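Glycoside Hydrolase (Bacteroides uniformis, PDB 5T99) is a family 2 glycoside hydrolase that probably cleaves galactose-containing sugars released from agarose, its pocket here holding the inhibitor galacto-isofagomine. Local coordinates at residues A114-N119 / T131-D136; H61-E66 / V151-R156. One frame throughout, in Å; residues are numbered along the deposited sequence.

Contact 1: A114-N119 / T131-D136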
# COMPACT_ATOMS: atom_id res chain seq x y z
N ALA A 114 2.49 21.05 -7.75
CA ALA A 114 2.56 21.95 -6.61
C ALA A 114 3.40 23.19 -6.92
O ALA A 114 4.44 23.11 -7.58
CB ALA A 114 3.12 21.23 -5.39
N LYS A 115 2.91 24.34 -6.45
CA LYS A 115 3.72 25.53 -6.27
C LYS A 115 3.62 25.93 -4.79
O LYS A 115 2.55 25.78 -4.18
CB LYS A 115 3.21 26.67 -7.15
CG LYS A 115 3.40 26.45 -8.64
CD LYS A 115 3.18 27.75 -9.40
CE LYS A 115 3.40 27.60 -10.89
NZ LYS A 115 2.25 26.91 -11.53
N VAL A 116 4.72 26.40 -4.20
CA VAL A 116 4.75 26.78 -2.78
C VAL A 116 5.37 28.16 -2.58
O VAL A 116 6.40 28.48 -3.19
CB VAL A 116 5.50 25.73 -1.91
CG1 VAL A 116 5.44 26.11 -0.43
CG2 VAL A 116 4.92 24.34 -2.13
N TRP A 117 4.73 28.95 -1.72
CA TRP A 117 5.17 30.31 -1.37
C TRP A 117 5.30 30.45 0.15
O TRP A 117 4.50 29.90 0.89
CB TRP A 117 4.17 31.37 -1.85
CG TRP A 117 4.00 31.47 -3.34
CD1 TRP A 117 4.64 32.34 -4.19
CD2 TRP A 117 3.11 30.71 -4.16
NE1 TRP A 117 4.21 32.15 -5.48
CE2 TRP A 117 3.26 31.16 -5.49
CE3 TRP A 117 2.19 29.69 -3.90
CZ2 TRP A 117 2.53 30.62 -6.56
CZ3 TRP A 117 1.45 29.15 -4.96
CH2 TRP A 117 1.63 29.62 -6.27
N ILE A 118 6.29 31.22 0.59
CA ILE A 118 6.40 31.65 2.00
C ILE A 118 6.45 33.19 2.03
O ILE A 118 7.32 33.82 1.41
CB ILE A 118 7.60 30.99 2.75
CG1 ILE A 118 7.63 31.40 4.23
CG2 ILE A 118 8.94 31.32 2.12
CD1 ILE A 118 6.50 30.84 5.06
N ASN A 119 5.48 33.78 2.73
CA ASN A 119 5.33 35.24 2.79
C ASN A 119 5.36 35.91 1.40
O ASN A 119 6.01 36.95 1.21
CB ASN A 119 6.38 35.82 3.74
CG ASN A 119 6.23 35.30 5.15
OD1 ASN A 119 5.12 35.06 5.61
ND2 ASN A 119 7.36 35.12 5.85
N THR A 131 6.53 11.65 -5.21
CA THR A 131 7.79 11.95 -4.54
C THR A 131 7.60 13.13 -3.62
O THR A 131 6.80 14.04 -3.90
CB THR A 131 8.93 12.24 -5.54
OG1 THR A 131 8.49 13.17 -6.53
CG2 THR A 131 9.37 10.96 -6.23
N GLY A 132 8.34 13.14 -2.52
CA GLY A 132 8.28 14.23 -1.57
C GLY A 132 9.23 15.33 -1.98
O GLY A 132 10.06 15.14 -2.88
N PHE A 133 9.09 16.49 -1.34
CA PHE A 133 9.98 17.62 -1.56
C PHE A 133 10.10 18.46 -0.28
O PHE A 133 9.32 18.32 0.66
CB PHE A 133 9.53 18.49 -2.75
CG PHE A 133 8.17 19.13 -2.57
CD1 PHE A 133 8.07 20.44 -2.10
CD2 PHE A 133 7.01 18.44 -2.88
CE1 PHE A 133 6.83 21.04 -1.93
CE2 PHE A 133 5.77 19.03 -2.71
CZ PHE A 133 5.68 20.33 -2.24
N GLU A 134 11.08 19.35 -0.28
CA GLU A 134 11.44 20.14 0.89
C GLU A 134 11.63 21.60 0.48
O GLU A 134 12.22 21.86 -0.54
CB GLU A 134 12.76 19.61 1.45
CG GLU A 134 13.06 20.11 2.83
CD GLU A 134 14.26 19.43 3.46
OE1 GLU A 134 15.39 19.64 2.96
OE2 GLU A 134 14.05 18.71 4.47
N ILE A 135 11.13 22.54 1.28
CA ILE A 135 11.39 23.96 1.06
C ILE A 135 12.19 24.51 2.24
O ILE A 135 11.93 24.14 3.39
CB ILE A 135 10.10 24.79 0.84
CG1 ILE A 135 9.38 25.03 2.18
CG2 ILE A 135 9.19 24.10 -0.16
CD1 ILE A 135 8.07 25.76 2.07
N ASP A 136 13.16 25.37 1.97
CA ASP A 136 13.91 26.04 3.02
C ASP A 136 13.32 27.44 3.20
O ASP A 136 13.45 28.29 2.32
CB ASP A 136 15.40 26.10 2.66
CG ASP A 136 16.27 26.50 3.83
OD1 ASP A 136 15.81 27.27 4.70
OD2 ASP A 136 17.44 26.06 3.90
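The two sheets of the beta sandwich in the sugar-binding domain of this family 2 glycoside hydrolase face each other here, strand 114-118 packing on strand 133-136. The short axes run nearly alike, 23° apart and 9.2 Å at closest approach, and no hydrogen bond passes between them; the interface is wholly apolar. V116 works with both of its methyls. CG2, beside the backbone N, meets the edge of the F133 ring near its plane, 3.8 Å from F133 CE1. The other branch, CG1, lies anti to the backbone N (chi1 -177°) and is thereby turned to the neighbouring isoleucine, I135. A114 adds a looser touch, its CB standing obliquely 4.2 Å from F133 CZ. The F133 ring, raised from its strand toward the opposite sheet, is stacked with the rings of H126 and F107, so the valine methyl fills in beside an aromatic cluster. L149 of strand 146-153 touches both V116 and I135, bridging the two in the core. On the outer face of strand 133-136, E134 forms salt bridges with R104 and R175. The closest approach between the two segments is methyl to methyl, V116 CG1 to I135 CD1 at 3.6 Å.

Contact 2: H61-E66 / V151-R156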
# COMPACT_ATOMS: atom_id res chain seq x y z
N HIS A 61 -4.89 15.40 3.53
CA HIS A 61 -6.21 15.72 2.95
C HIS A 61 -6.28 15.36 1.46
O HIS A 61 -5.45 15.80 0.65
CB HIS A 61 -6.48 17.22 3.15
CG HIS A 61 -7.73 17.72 2.49
ND1 HIS A 61 -8.99 17.26 2.82
CD2 HIS A 61 -7.92 18.69 1.57
CE1 HIS A 61 -9.89 17.90 2.10
NE2 HIS A 61 -9.27 18.77 1.32
N ASP A 62 -7.29 14.56 1.11
CA ASP A 62 -7.67 14.26 -0.27
C ASP A 62 -9.01 14.95 -0.50
O ASP A 62 -10.03 14.50 0.03
CB ASP A 62 -7.81 12.74 -0.41
CG ASP A 62 -8.17 12.28 -1.83
OD1 ASP A 62 -8.10 13.08 -2.80
OD2 ASP A 62 -8.50 11.07 -1.94
N TRP A 63 -9.04 16.06 -1.25
CA TRP A 63 -10.32 16.71 -1.56
C TRP A 63 -11.17 15.92 -2.57
O TRP A 63 -12.38 16.10 -2.61
CB TRP A 63 -10.16 18.18 -1.99
CG TRP A 63 -9.89 18.43 -3.46
CD1 TRP A 63 -10.74 18.20 -4.51
CD2 TRP A 63 -8.71 19.00 -4.02
NE1 TRP A 63 -10.15 18.58 -5.68
CE2 TRP A 63 -8.90 19.08 -5.42
CE3 TRP A 63 -7.50 19.46 -3.48
CZ2 TRP A 63 -7.93 19.60 -6.28
CZ3 TRP A 63 -6.53 19.98 -4.34
CH2 TRP A 63 -6.76 20.05 -5.73
N ALA A 64 -10.54 15.06 -3.38
CA ALA A 64 -11.24 14.37 -4.48
C ALA A 64 -12.20 13.28 -4.03
O ALA A 64 -13.08 12.90 -4.79
CB ALA A 64 -10.24 13.80 -5.48
N ILE A 65 -12.02 12.76 -2.82
CA ILE A 65 -12.90 11.72 -2.27
C ILE A 65 -14.25 12.26 -1.74
O ILE A 65 -15.14 11.48 -1.42
CB ILE A 65 -12.15 10.92 -1.16
CG1 ILE A 65 -12.79 9.55 -0.87
CG2 ILE A 65 -12.03 11.74 0.13
CD1 ILE A 65 -12.85 8.61 -2.05
N GLU A 66 -14.40 13.58 -1.68
CA GLU A 66 -15.56 14.25 -1.07
C GLU A 66 -16.71 14.63 -2.04
O GLU A 66 -17.87 14.59 -1.63
CB GLU A 66 -15.10 15.52 -0.36
CG GLU A 66 -14.02 15.30 0.70
CD GLU A 66 -13.43 16.59 1.26
OE1 GLU A 66 -12.89 16.55 2.39
OE2 GLU A 66 -13.49 17.64 0.60
N VAL A 151 0.27 26.90 -0.56
CA VAL A 151 0.50 25.83 -1.52
C VAL A 151 -0.63 25.86 -2.53
O VAL A 151 -1.81 25.87 -2.14
CB VAL A 151 0.56 24.44 -0.85
CG1 VAL A 151 0.72 23.33 -1.87
CG2 VAL A 151 1.69 24.38 0.17
N GLN A 152 -0.28 25.91 -3.81
CA GLN A 152 -1.25 25.74 -4.89
C GLN A 152 -0.96 24.44 -5.63
O GLN A 152 0.17 24.20 -6.07
CB GLN A 152 -1.19 26.91 -5.89
CG GLN A 152 -2.23 26.85 -7.00
CD GLN A 152 -1.82 27.59 -8.28
OE1 GLN A 152 -0.66 27.57 -8.69
NE2 GLN A 152 -2.79 28.21 -8.93
N LEU A 153 -2.00 23.61 -5.76
CA LEU A 153 -1.94 22.40 -6.54
C LEU A 153 -2.79 22.58 -7.80
O LEU A 153 -3.93 23.02 -7.70
CB LEU A 153 -2.48 21.24 -5.70
CG LEU A 153 -1.73 21.00 -4.38
CD1 LEU A 153 -2.45 19.93 -3.57
CD2 LEU A 153 -0.29 20.60 -4.62
N THR A 154 -2.24 22.25 -8.96
CA THR A 154 -3.00 22.33 -10.22
C THR A 154 -3.02 20.99 -10.94
O THR A 154 -2.51 20.88 -12.06
CB THR A 154 -2.49 23.47 -11.15
OG1 THR A 154 -1.08 23.36 -11.36
CG2 THR A 154 -2.78 24.84 -10.54
N PRO A 155 -3.63 19.96 -10.31
CA PRO A 155 -3.71 18.66 -10.98
C PRO A 155 -4.51 18.75 -12.28
O PRO A 155 -5.56 19.40 -12.31
CB PRO A 155 -4.43 17.78 -9.96
CG PRO A 155 -5.17 18.73 -9.08
CD PRO A 155 -4.27 19.92 -8.98
N ARG A 156 -4.01 18.09 -13.31
CA ARG A 156 -4.59 18.13 -14.65
C ARG A 156 -5.44 16.90 -14.91
O ARG A 156 -5.20 15.84 -14.34
CB ARG A 156 -3.49 18.19 -15.70
CG ARG A 156 -2.57 19.40 -15.57
CD ARG A 156 -1.63 19.46 -16.75
NE ARG A 156 -0.57 20.46 -16.57
CZ ARG A 156 0.41 20.69 -17.45
NH1 ARG A 156 0.48 20.00 -18.59
NH2 ARG A 156 1.32 21.63 -17.19
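W63 brings the six-membered part of its indole up to P155 and L153, joining the loop after strand 55-57 to the end of strand 146-153 and the residues just after it in the sugar-binding beta-sandwich domain. The indole and the proline ring point at each other and meet obliquely: P155 CG sits 3.9 Å from W63 CH2 and 4.0 Å from W63 CZ2, with P155 CD also near W63 CH2. L153 runs antiparallel to the indole as it passes and offers one methyl, its CD1 lying 4.2 Å from W63 CZ3. With chi1 at 87°, W63 CG falls between the backbone N and the carbonyl carbon, which swings the indole out of its turn toward the strand. Cut back to alanine, this position would probably leave P155 CG and L153 CD1 without their aromatic neighbour and open a gap between loop and strand. Y88 of strand 86-93 touches both W63 and L153, and A166 packs on the indole while its backbone is hydrogen-bonded to that of W63. The tryptophan is framed by an Asx turn, whose D62 carboxylate is also held by Y163 OH and the backbone N of A166 and A323. Within the turn, A64 N donates to D62 OD1 over 3.2 Å, bent to 140° at the hydrogen and coming from above the carboxylate plane.

In the fold
Contacts 1 and 2 sit in the same sandwich domain, their centres 15 Å apart, and meet along neighbouring antiparallel strands 114-118 and 146-153. The seam is both polar and apolar: K115 N probably bonds to Q152 O over 2.8 Å, while A114 CB packs on L153 CD2 at 3.6 Å. A114 and L153 thus each serve two interfaces, and pass the packing from F133 across two adjacent strands of the sheet to W63. On the other face, W117 CZ3 lies 3.6 Å from Q152 CB. None of the four segments supplies a residue of the galacto-isofagomine pocket; R161, a few positions after contact 2, does line it.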